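Local coordinates for protein stress response kinase A (Escherichia coli, PDB 1ZYL) that phosphorylates proteins, itself included, on serine and threonine with ATP, and probably protects the cell against stress linked to reactive oxygen species, at residues W62-F73 with T135-P145; A163-K171 with W296-L304. All coordinates share one frame; numbering follows the deposited sequence.

A two-lobed kinase illustrates how distant pieces of one chain are closed into a fold. Following the chain from its N terminus, contact 1 comes first: residues 62-73, at the start of helix 64-79, meet 135-145, which runs on from helix 119-136. The loop so closed holds strands 96-98, 101-107 and 112-113 and most of helix 119-136. The contact joins helix 64-79, beside the N-terminal sheet, to the helical C-terminal lobe. Contact 2 closes a longer loop and binds 163-171, the loop before helix 171-188, to 296-304 at the start of helix 300-316. The two follow in series, neither nested nor crossed, with centres about 36 Å apart on opposite sides of the molecule's centre.

Contact 1 (W62-F73 with T135-P145); sequences WTADQILEEHQF and TGRKQLFIHRP
Gln66 and Arg144, their CA atoms 5.3 Å apart, begin an antiparallel course that continues through Glu69 opposite Phe141 and diverges toward Phe73 and Gly136. The first turns of helix 64-79 lie against the loop that runs on from helix 119-136. Glu69 extends from the helix toward the loop, and its OE1 accepts two successive backbone amides, Ile142 N at 2.6 Å from above the carboxylate plane and His143 N at 2.7 Å on the syn side. Gln66 contributes from both ends: its NE2 donates to His143 O, while its backbone O receives Arg144 NE at 2.8 Å in an almost straight bond (175°), in the guanidinium plane. In the protein-kinase-like fold, helix 64-79 follows strand 52-57 beside the N-terminal sheet, and Glu70 lies about 7 Å, side chain to side chain, from Asp217, the probable magnesium ligand. Arg144, bent at chi2 (-148°) and chi3, brings its guanidinium over the Trp62 five-membered ring, CZ 4.1 Å from the centroid in a cation-pi contact, while NH1 meets Glu70 OE2 in a salt bridge of 3.1 Å. Both Trp62 NE1 and Arg144 NH2 donate to Asp219 O, and NH2 also reaches Ala221 O. A leucine in place of Arg144 would probably leave Glu70 without this countercharge and Gln66 O without its NE donor. Farther along, Phe73 CD1 packs 3.6 Å from Phe141 CZ, the rings inclined at 78°.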
loop_
_atom_site.group_PDB
_atom_site.type_symbol
_atom_site.label_atom_id
_atom_site.label_comp_id
_atom_site.label_asym_id
_atom_site.label_seq_id
_atom_site.Cartn_x
_atom_site.Cartn_y
_atom_site.Cartn_z
ATOM N N TRP A 62 7.210 -10.681 -4.162
ATOM C CA TRP A 62 7.924 -9.945 -5.204
ATOM C C TRP A 62 9.159 -10.700 -5.701
ATOM O O TRP A 62 9.777 -11.468 -4.960
ATOM C CB TRP A 62 8.385 -8.584 -4.659
ATOM C CG TRP A 62 7.296 -7.585 -4.337
ATOM C CD1 TRP A 62 7.309 -6.673 -3.323
ATOM C CD2 TRP A 62 6.075 -7.359 -5.058
ATOM N NE1 TRP A 62 6.179 -5.894 -3.365
ATOM C CE2 TRP A 62 5.403 -6.292 -4.419
ATOM C CE3 TRP A 62 5.482 -7.951 -6.184
ATOM C CZ2 TRP A 62 4.164 -5.806 -4.865
ATOM C CZ3 TRP A 62 4.247 -7.464 -6.627
ATOM C CH2 TRP A 62 3.604 -6.405 -5.968
ATOM N N THR A 63 9.525 -10.481 -6.958
ATOM C CA THR A 63 10.719 -11.118 -7.495
ATOM C C THR A 63 11.832 -10.114 -7.300
ATOM O O THR A 63 11.575 -8.958 -6.975
ATOM C CB THR A 63 10.609 -11.423 -9.003
ATOM O OG1 THR A 63 10.282 -10.225 -9.716
ATOM C CG2 THR A 63 9.550 -12.478 -9.261
ATOM N N ALA A 64 13.069 -10.550 -7.491
ATOM C CA ALA A 64 14.206 -9.658 -7.339
ATOM C C ALA A 64 14.033 -8.487 -8.316
ATOM O O ALA A 64 14.136 -7.312 -7.939
ATOM C CB ALA A 64 15.503 -10.419 -7.616
ATOM N N ASP A 65 13.747 -8.816 -9.569
ATOM C CA ASP A 65 13.547 -7.802 -10.593
ATOM C C ASP A 65 12.512 -6.766 -10.170
ATOM O O ASP A 65 12.534 -5.636 -10.649
ATOM C CB ASP A 65 13.095 -8.459 -11.896
ATOM C CG ASP A 65 14.136 -9.393 -12.460
ATOM O OD1 ASP A 65 14.999 -9.852 -11.680
ATOM O OD2 ASP A 65 14.086 -9.677 -13.675
ATOM N N GLN A 66 11.607 -7.147 -9.277
ATOM C CA GLN A 66 10.564 -6.238 -8.814
ATOM C C GLN A 66 11.019 -5.380 -7.627
ATOM O O GLN A 66 10.696 -4.194 -7.540
ATOM C CB GLN A 66 9.319 -7.040 -8.440
ATOM C CG GLN A 66 8.792 -7.889 -9.576
ATOM C CD GLN A 66 7.526 -8.649 -9.219
ATOM O OE1 GLN A 66 7.533 -9.550 -8.377
ATOM N NE2 GLN A 66 6.426 -8.280 -9.859
ATOM N N ILE A 67 11.769 -5.987 -6.713
ATOM C CA ILE A 67 12.265 -5.272 -5.549
ATOM C C ILE A 67 13.333 -4.295 -6.015
ATOM O O ILE A 67 13.532 -3.242 -5.412
ATOM C CB ILE A 67 12.846 -6.260 -4.499
ATOM C CG1 ILE A 67 11.751 -7.252 -4.088
ATOM C CG2 ILE A 67 13.347 -5.511 -3.265
ATOM C CD1 ILE A 67 12.218 -8.354 -3.162
ATOM N N LEU A 68 14.014 -4.635 -7.103
ATOM C CA LEU A 68 15.048 -3.755 -7.630
ATOM C C LEU A 68 14.414 -2.484 -8.160
ATOM O O LEU A 68 14.983 -1.401 -8.030
ATOM C CB LEU A 68 15.840 -4.444 -8.751
ATOM C CG LEU A 68 16.853 -5.518 -8.332
ATOM C CD1 LEU A 68 17.407 -6.218 -9.566
ATOM C CD2 LEU A 68 17.964 -4.885 -7.511
ATOM N N GLU A 69 13.232 -2.624 -8.760
ATOM C CA GLU A 69 12.510 -1.484 -9.316
ATOM C C GLU A 69 12.116 -0.448 -8.260
ATOM O O GLU A 69 12.130 0.754 -8.534
ATOM C CB GLU A 69 11.269 -1.956 -10.072
ATOM C CG GLU A 69 11.540 -2.335 -11.516
ATOM C CD GLU A 69 10.309 -2.868 -12.227
ATOM O OE1 GLU A 69 10.347 -3.036 -13.463
ATOM O OE2 GLU A 69 9.301 -3.128 -11.548
ATOM N N GLU A 70 11.760 -0.886 -7.058
ATOM C CA GLU A 70 11.412 0.094 -6.048
ATOM C C GLU A 70 12.698 0.650 -5.446
ATOM O O GLU A 70 12.794 1.844 -5.164
ATOM C CB GLU A 70 10.509 -0.502 -4.957
ATOM C CG GLU A 70 11.106 -1.641 -4.167
ATOM C CD GLU A 70 10.616 -1.662 -2.731
ATOM O OE1 GLU A 70 10.919 -0.696 -2.001
ATOM O OE2 GLU A 70 9.932 -2.635 -2.336
ATOM N N HIS A 71 13.691 -0.215 -5.259
ATOM C CA HIS A 71 14.976 0.209 -4.707
ATOM C C HIS A 71 15.527 1.321 -5.591
ATOM O O HIS A 71 16.149 2.266 -5.116
ATOM C CB HIS A 71 15.963 -0.953 -4.694
ATOM C CG HIS A 71 15.921 -1.780 -3.445
ATOM N ND1 HIS A 71 14.777 -2.408 -3.002
ATOM C CD2 HIS A 71 16.899 -2.119 -2.573
ATOM C CE1 HIS A 71 15.056 -3.100 -1.913
ATOM N NE2 HIS A 71 16.336 -2.941 -1.631
ATOM N N GLN A 72 15.302 1.185 -6.891
ATOM C CA GLN A 72 15.745 2.178 -7.843
ATOM C C GLN A 72 14.886 3.413 -7.560
ATOM O O GLN A 72 15.400 4.475 -7.199
ATOM C CB GLN A 72 15.524 1.661 -9.275
ATOM C CG GLN A 72 16.191 2.490 -10.364
ATOM C CD GLN A 72 17.614 2.920 -9.992
ATOM O OE1 GLN A 72 18.414 2.114 -9.501
ATOM N NE2 GLN A 72 17.935 4.193 -10.233
ATOM N N PHE A 73 13.572 3.252 -7.689
ATOM C CA PHE A 73 12.642 4.346 -7.454
ATOM C C PHE A 73 12.997 5.092 -6.167
ATOM O O PHE A 73 13.198 6.304 -6.183
ATOM C CB PHE A 73 11.213 3.803 -7.385
ATOM C CG PHE A 73 10.148 4.868 -7.403
ATOM C CD1 PHE A 73 8.864 4.580 -6.960
ATOM C CD2 PHE A 73 10.418 6.144 -7.882
ATOM C CE1 PHE A 73 7.868 5.545 -6.993
ATOM C CE2 PHE A 73 9.425 7.118 -7.920
ATOM C CZ PHE A 73 8.148 6.819 -7.475
ATOM N N THR A 135 8.928 12.714 -10.142
ATOM C CA THR A 135 9.980 11.720 -10.361
ATOM C C THR A 135 9.313 10.495 -10.947
ATOM O O THR A 135 9.634 10.046 -12.045
ATOM C CB THR A 135 10.637 11.273 -9.040
ATOM O OG1 THR A 135 11.200 12.406 -8.366
ATOM C CG2 THR A 135 11.726 10.261 -9.308
ATOM N N GLY A 136 8.363 9.968 -10.188
ATOM C CA GLY A 136 7.640 8.786 -10.602
ATOM C C GLY A 136 7.172 8.788 -12.039
ATOM O O GLY A 136 6.957 7.723 -12.611
ATOM N N ARG A 137 7.001 9.957 -12.643
ATOM C CA ARG A 137 6.543 9.955 -14.026
ATOM C C ARG A 137 7.664 9.787 -15.048
ATOM O O ARG A 137 7.393 9.498 -16.214
ATOM C CB ARG A 137 5.718 11.210 -14.344
ATOM C CG ARG A 137 6.357 12.548 -14.008
ATOM C CD ARG A 137 5.519 13.672 -14.605
ATOM N NE ARG A 137 4.091 13.378 -14.512
ATOM C CZ ARG A 137 3.349 13.523 -13.415
ATOM N NH1 ARG A 137 3.882 13.978 -12.286
ATOM N NH2 ARG A 137 2.070 13.177 -13.443
ATOM N N LYS A 138 8.913 9.938 -14.613
ATOM C CA LYS A 138 10.048 9.793 -15.518
ATOM C C LYS A 138 10.077 8.458 -16.292
ATOM O O LYS A 138 10.466 8.420 -17.461
ATOM C CB LYS A 138 11.345 10.013 -14.743
ATOM C CG LYS A 138 11.483 11.451 -14.219
ATOM C CD LYS A 138 12.748 11.643 -13.406
ATOM C CE LYS A 138 12.834 13.044 -12.833
ATOM N NZ LYS A 138 14.047 13.218 -11.973
ATOM N N GLN A 139 9.672 7.372 -15.642
ATOM C CA GLN A 139 9.598 6.057 -16.280
ATOM C C GLN A 139 8.677 5.154 -15.483
ATOM O O GLN A 139 8.398 5.426 -14.319
ATOM C CB GLN A 139 10.977 5.408 -16.435
ATOM C CG GLN A 139 11.927 5.631 -15.292
ATOM C CD GLN A 139 13.276 4.998 -15.548
ATOM O OE1 GLN A 139 14.285 5.402 -14.966
ATOM N NE2 GLN A 139 13.302 3.990 -16.420
ATOM N N LEU A 140 8.200 4.093 -16.128
ATOM C CA LEU A 140 7.269 3.144 -15.522
ATOM C C LEU A 140 7.883 1.809 -15.125
ATOM O O LEU A 140 8.779 1.297 -15.792
ATOM C CB LEU A 140 6.124 2.863 -16.498
ATOM C CG LEU A 140 4.831 3.677 -16.483
ATOM C CD1 LEU A 140 5.008 5.001 -15.773
ATOM C CD2 LEU A 140 4.387 3.885 -17.899
ATOM N N PHE A 141 7.389 1.231 -14.041
ATOM C CA PHE A 141 7.883 -0.073 -13.627
ATOM C C PHE A 141 7.680 -1.009 -14.827
ATOM O O PHE A 141 6.910 -0.708 -15.745
ATOM C CB PHE A 141 7.093 -0.571 -12.411
ATOM C CG PHE A 141 7.380 0.195 -11.147
ATOM C CD1 PHE A 141 6.345 0.611 -10.320
ATOM C CD2 PHE A 141 8.694 0.485 -10.770
ATOM C CE1 PHE A 141 6.610 1.303 -9.134
ATOM C CE2 PHE A 141 8.974 1.182 -9.575
ATOM C CZ PHE A 141 7.933 1.588 -8.761
ATOM N N ILE A 142 8.389 -2.127 -14.844
ATOM C CA ILE A 142 8.236 -3.069 -15.937
ATOM C C ILE A 142 7.845 -4.393 -15.334
ATOM O O ILE A 142 7.108 -5.160 -15.945
ATOM C CB ILE A 142 9.540 -3.238 -16.740
ATOM C CG1 ILE A 142 9.812 -1.976 -17.560
ATOM C CG2 ILE A 142 9.429 -4.431 -17.673
ATOM C CD1 ILE A 142 11.102 -2.029 -18.356
ATOM N N HIS A 143 8.333 -4.644 -14.123
ATOM C CA HIS A 143 8.039 -5.887 -13.418
ATOM C C HIS A 143 6.968 -5.748 -12.338
ATOM O O HIS A 143 6.151 -6.652 -12.149
ATOM C CB HIS A 143 9.322 -6.456 -12.822
ATOM C CG HIS A 143 10.316 -6.861 -13.857
ATOM N ND1 HIS A 143 10.019 -7.767 -14.850
ATOM C CD2 HIS A 143 11.585 -6.452 -14.087
ATOM C CE1 HIS A 143 11.062 -7.900 -15.650
ATOM N NE2 HIS A 143 12.026 -7.113 -15.210
ATOM N N ARG A 144 6.974 -4.625 -11.630
ATOM C CA ARG A 144 5.978 -4.391 -10.604
ATOM C C ARG A 144 4.623 -4.248 -11.274
ATOM O O ARG A 144 4.530 -3.835 -12.432
ATOM C CB ARG A 144 6.281 -3.113 -9.849
ATOM C CG ARG A 144 7.633 -3.092 -9.208
ATOM C CD ARG A 144 7.569 -2.295 -7.948
ATOM N NE ARG A 144 8.215 -3.031 -6.878
ATOM C CZ ARG A 144 7.690 -3.200 -5.676
ATOM N NH1 ARG A 144 8.357 -3.889 -4.758
ATOM N NH2 ARG A 144 6.502 -2.682 -5.394
ATOM N N PRO A 145 3.548 -4.583 -10.554
ATOM C CA PRO A 145 2.201 -4.479 -11.118
ATOM C C PRO A 145 1.820 -3.060 -11.491
ATOM O O PRO A 145 2.368 -2.085 -10.968
ATOM C CB PRO A 145 1.305 -4.998 -9.993
ATOM C CG PRO A 145 2.182 -5.904 -9.234
ATOM C CD PRO A 145 3.510 -5.176 -9.209
#

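Contact 2 (A163-K171 with W296-L304); sequences ATLIPSGLK and WLTGEDYWL
Apolar packing around one indole, with no hydrogen bond passing between the segments, joins the loop that leads into helix 171-188 to the start of helix 300-316, at the periphery of the helical C-terminal lobe and away from the annotated sites. Leu165, Ile166, Pro167 and Leu170 form one side, and Trp303 takes the largest share of the other. Ile166 stands over a face of the tryptophan: its CG1 lies 3.6 Å from the centroid of the six-membered ring, only 10° from the normal, a clear CH-pi contact. The opposite face is covered at its rim by Tyr302 CD1, so the indole is held between an aliphatic branch and its own sequence neighbour. Pro167 meets the five-membered end, with CD 3.4 Å from Trp303 CD1, and its CG rests near the backbone oxygens of Thr298 and Gly299. The indole N-H is directed back within its own segment, where Trp303 NE1 donates to Leu297 O at 2.8 Å; this bond ties the 3-10 segment that includes 296-298 to the helix that follows and is consistent with a fixed ring rotation, which packing on both faces also limits. Here the arrangement is a meeting of two helix beginnings: Leu170 is the N-cap residue of helix 171-188, and Phe174 from that helix sets its ring edge-to-face with Trp303, while Leu278 of helix 266-283 touches the indole as well. Leu170 spreads its two methyls over separate partners, CD2 3.6 Å from Trp303 CB and CD1 3.4 Å from Leu304 CD2, its CG swung away from the backbone N (chi1 154°). CD1 also touches Glu300 CB. At the other end, Leu165 CD2 approaches Leu297 CD1 at 4.1 Å, and Trp285 touches both leucines.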
loop_
_atom_site.group_PDB
_atom_site.type_symbol
_atom_site.label_atom_id
_atom_site.label_comp_id
_atom_site.label_asym_id
_atom_site.label_seq_id
_atom_site.Cartn_x
_atom_site.Cartn_y
_atom_site.Cartn_z
ATOM N N ALA A 163 -12.622 -20.529 -1.920
ATOM C CA ALA A 163 -12.177 -20.024 -0.620
ATOM C C ALA A 163 -12.059 -20.973 0.571
ATOM O O ALA A 163 -10.992 -21.059 1.178
ATOM C CB ALA A 163 -13.039 -18.826 -0.222
ATOM N N THR A 164 -13.142 -21.661 0.920
ATOM C CA THR A 164 -13.144 -22.570 2.071
ATOM C C THR A 164 -13.333 -21.774 3.355
ATOM O O THR A 164 -14.042 -22.201 4.261
ATOM C CB THR A 164 -11.805 -23.346 2.239
ATOM O OG1 THR A 164 -11.698 -24.378 1.253
ATOM C CG2 THR A 164 -11.725 -23.962 3.626
ATOM N N LEU A 165 -12.684 -20.616 3.419
ATOM C CA LEU A 165 -12.731 -19.757 4.594
ATOM C C LEU A 165 -14.000 -18.913 4.703
ATOM O O LEU A 165 -14.223 -18.234 5.704
ATOM C CB LEU A 165 -11.500 -18.858 4.596
ATOM C CG LEU A 165 -10.930 -18.501 5.961
ATOM C CD1 LEU A 165 -10.720 -19.769 6.764
ATOM C CD2 LEU A 165 -9.624 -17.768 5.783
ATOM N N ILE A 166 -14.826 -18.955 3.666
ATOM C CA ILE A 166 -16.078 -18.215 3.642
ATOM C C ILE A 166 -17.184 -19.180 4.056
ATOM O O ILE A 166 -17.366 -20.213 3.427
ATOM C CB ILE A 166 -16.391 -17.702 2.207
ATOM C CG1 ILE A 166 -15.344 -16.665 1.766
ATOM C CG2 ILE A 166 -17.793 -17.116 2.153
ATOM C CD1 ILE A 166 -15.408 -16.292 0.281
ATOM N N PRO A 167 -17.915 -18.876 5.139
ATOM C CA PRO A 167 -19.002 -19.754 5.591
ATOM C C PRO A 167 -19.895 -20.225 4.439
ATOM O O PRO A 167 -20.425 -19.414 3.673
ATOM C CB PRO A 167 -19.758 -18.872 6.578
ATOM C CG PRO A 167 -18.652 -18.142 7.256
ATOM C CD PRO A 167 -17.695 -17.782 6.102
ATOM N N SER A 168 -20.057 -21.536 4.315
ATOM C CA SER A 168 -20.879 -22.104 3.249
ATOM C C SER A 168 -22.316 -21.588 3.295
ATOM O O SER A 168 -22.864 -21.363 4.378
ATOM C CB SER A 168 -20.888 -23.627 3.363
ATOM O OG SER A 168 -21.392 -24.031 4.632
ATOM N N GLY A 169 -22.936 -21.428 2.125
ATOM C CA GLY A 169 -24.307 -20.940 2.096
ATOM C C GLY A 169 -24.380 -19.633 2.865
ATOM O O GLY A 169 -24.905 -19.544 3.975
ATOM N N LEU A 170 -23.827 -18.614 2.235
ATOM C CA LEU A 170 -23.718 -17.265 2.756
ATOM C C LEU A 170 -22.682 -16.794 1.738
ATOM O O LEU A 170 -22.557 -15.610 1.425
ATOM C CB LEU A 170 -23.161 -17.300 4.178
ATOM C CG LEU A 170 -22.404 -16.070 4.681
ATOM C CD1 LEU A 170 -22.710 -15.818 6.154
ATOM C CD2 LEU A 170 -20.907 -16.282 4.465
ATOM N N LYS A 171 -21.974 -17.781 1.191
ATOM C CA LYS A 171 -20.974 -17.564 0.162
ATOM C C LYS A 171 -21.683 -17.099 -1.111
ATOM O O LYS A 171 -21.220 -16.182 -1.794
ATOM C CB LYS A 171 -20.206 -18.866 -0.121
ATOM C CG LYS A 171 -19.372 -18.838 -1.399
ATOM C CD LYS A 171 -18.362 -19.977 -1.458
ATOM C CE LYS A 171 -17.238 -19.780 -0.434
ATOM N NZ LYS A 171 -16.360 -20.987 -0.254
ATOM N N TRP A 296 -11.641 -12.866 13.513
ATOM C CA TRP A 296 -13.003 -12.795 12.989
ATOM C C TRP A 296 -13.140 -13.292 11.558
ATOM O O TRP A 296 -14.197 -13.780 11.167
ATOM C CB TRP A 296 -13.531 -11.356 13.072
ATOM C CG TRP A 296 -12.450 -10.341 13.279
ATOM C CD1 TRP A 296 -11.876 -9.981 14.466
ATOM C CD2 TRP A 296 -11.765 -9.604 12.265
ATOM N NE1 TRP A 296 -10.875 -9.066 14.251
ATOM C CE2 TRP A 296 -10.785 -8.818 12.908
ATOM C CE3 TRP A 296 -11.884 -9.531 10.873
ATOM C CZ2 TRP A 296 -9.927 -7.972 12.206
ATOM C CZ3 TRP A 296 -11.028 -8.683 10.171
ATOM C CH2 TRP A 296 -10.063 -7.917 10.840
ATOM N N LEU A 297 -12.073 -13.169 10.780
ATOM C CA LEU A 297 -12.092 -13.586 9.384
ATOM C C LEU A 297 -12.838 -14.904 9.204
ATOM O O LEU A 297 -13.289 -15.219 8.110
ATOM C CB LEU A 297 -10.661 -13.722 8.856
ATOM C CG LEU A 297 -10.370 -13.259 7.423
ATOM C CD1 LEU A 297 -11.172 -14.069 6.431
ATOM C CD2 LEU A 297 -10.706 -11.784 7.290
ATOM N N THR A 298 -12.988 -15.664 10.282
ATOM C CA THR A 298 -13.662 -16.950 10.206
ATOM C C THR A 298 -15.173 -16.968 10.448
ATOM O O THR A 298 -15.867 -17.821 9.897
ATOM C CB THR A 298 -12.974 -17.962 11.156
ATOM O OG1 THR A 298 -12.197 -18.872 10.373
ATOM C CG2 THR A 298 -13.995 -18.737 11.992
ATOM N N GLY A 299 -15.685 -16.045 11.261
ATOM C CA GLY A 299 -17.112 -16.024 11.553
ATOM C C GLY A 299 -18.012 -15.494 10.449
ATOM O O GLY A 299 -17.530 -14.949 9.460
ATOM N N GLU A 300 -19.326 -15.652 10.615
ATOM C CA GLU A 300 -20.285 -15.170 9.620
ATOM C C GLU A 300 -20.430 -13.668 9.709
ATOM O O GLU A 300 -20.370 -12.979 8.696
ATOM C CB GLU A 300 -21.672 -15.741 9.845
ATOM C CG GLU A 300 -21.755 -17.204 10.084
ATOM C CD GLU A 300 -23.186 -17.613 10.305
ATOM O OE1 GLU A 300 -23.863 -17.962 9.310
ATOM O OE2 GLU A 300 -23.638 -17.552 11.474
ATOM N N ASP A 301 -20.664 -13.170 10.921
ATOM C CA ASP A 301 -20.834 -11.736 11.142
ATOM C C ASP A 301 -19.964 -10.958 10.174
ATOM O O ASP A 301 -20.434 -10.076 9.462
ATOM C CB ASP A 301 -20.446 -11.346 12.576
ATOM C CG ASP A 301 -21.420 -11.872 13.617
ATOM O OD1 ASP A 301 -21.522 -13.108 13.764
ATOM O OD2 ASP A 301 -22.080 -11.050 14.294
ATOM N N TYR A 302 -18.689 -11.315 10.147
ATOM C CA TYR A 302 -17.731 -10.660 9.282
ATOM C C TYR A 302 -18.080 -10.764 7.803
ATOM O O TYR A 302 -17.999 -9.776 7.080
ATOM C CB TYR A 302 -16.342 -11.234 9.541
ATOM C CG TYR A 302 -15.266 -10.628 8.685
ATOM C CD1 TYR A 302 -14.801 -11.286 7.554
ATOM C CD2 TYR A 302 -14.738 -9.374 8.987
ATOM C CE1 TYR A 302 -13.836 -10.710 6.741
ATOM C CE2 TYR A 302 -13.775 -8.787 8.181
ATOM C CZ TYR A 302 -13.328 -9.459 7.058
ATOM O OH TYR A 302 -12.388 -8.877 6.242
ATOM N N TRP A 303 -18.467 -11.949 7.343
ATOM C CA TRP A 303 -18.816 -12.111 5.934
ATOM C C TRP A 303 -20.182 -11.556 5.587
ATOM O O TRP A 303 -20.509 -11.403 4.418
ATOM C CB TRP A 303 -18.705 -13.575 5.496
ATOM C CG TRP A 303 -17.293 -14.013 5.484
ATOM C CD1 TRP A 303 -16.623 -14.630 6.493
ATOM C CD2 TRP A 303 -16.320 -13.728 4.473
ATOM N NE1 TRP A 303 -15.291 -14.741 6.184
ATOM C CE2 TRP A 303 -15.075 -14.195 4.949
ATOM C CE3 TRP A 303 -16.376 -13.119 3.212
ATOM C CZ2 TRP A 303 -13.897 -14.072 4.212
ATOM C CZ3 TRP A 303 -15.200 -12.997 2.478
ATOM C CH2 TRP A 303 -13.978 -13.472 2.983
ATOM N N LEU A 304 -20.984 -11.253 6.599
ATOM C CA LEU A 304 -22.289 -10.666 6.346
ATOM C C LEU A 304 -22.068 -9.177 6.197
ATOM O O LEU A 304 -22.604 -8.561 5.284
ATOM C CB LEU A 304 -23.247 -10.923 7.499
ATOM C CG LEU A 304 -23.700 -12.369 7.654
ATOM C CD1 LEU A 304 -24.711 -12.446 8.771
ATOM C CD2 LEU A 304 -24.292 -12.865 6.359
#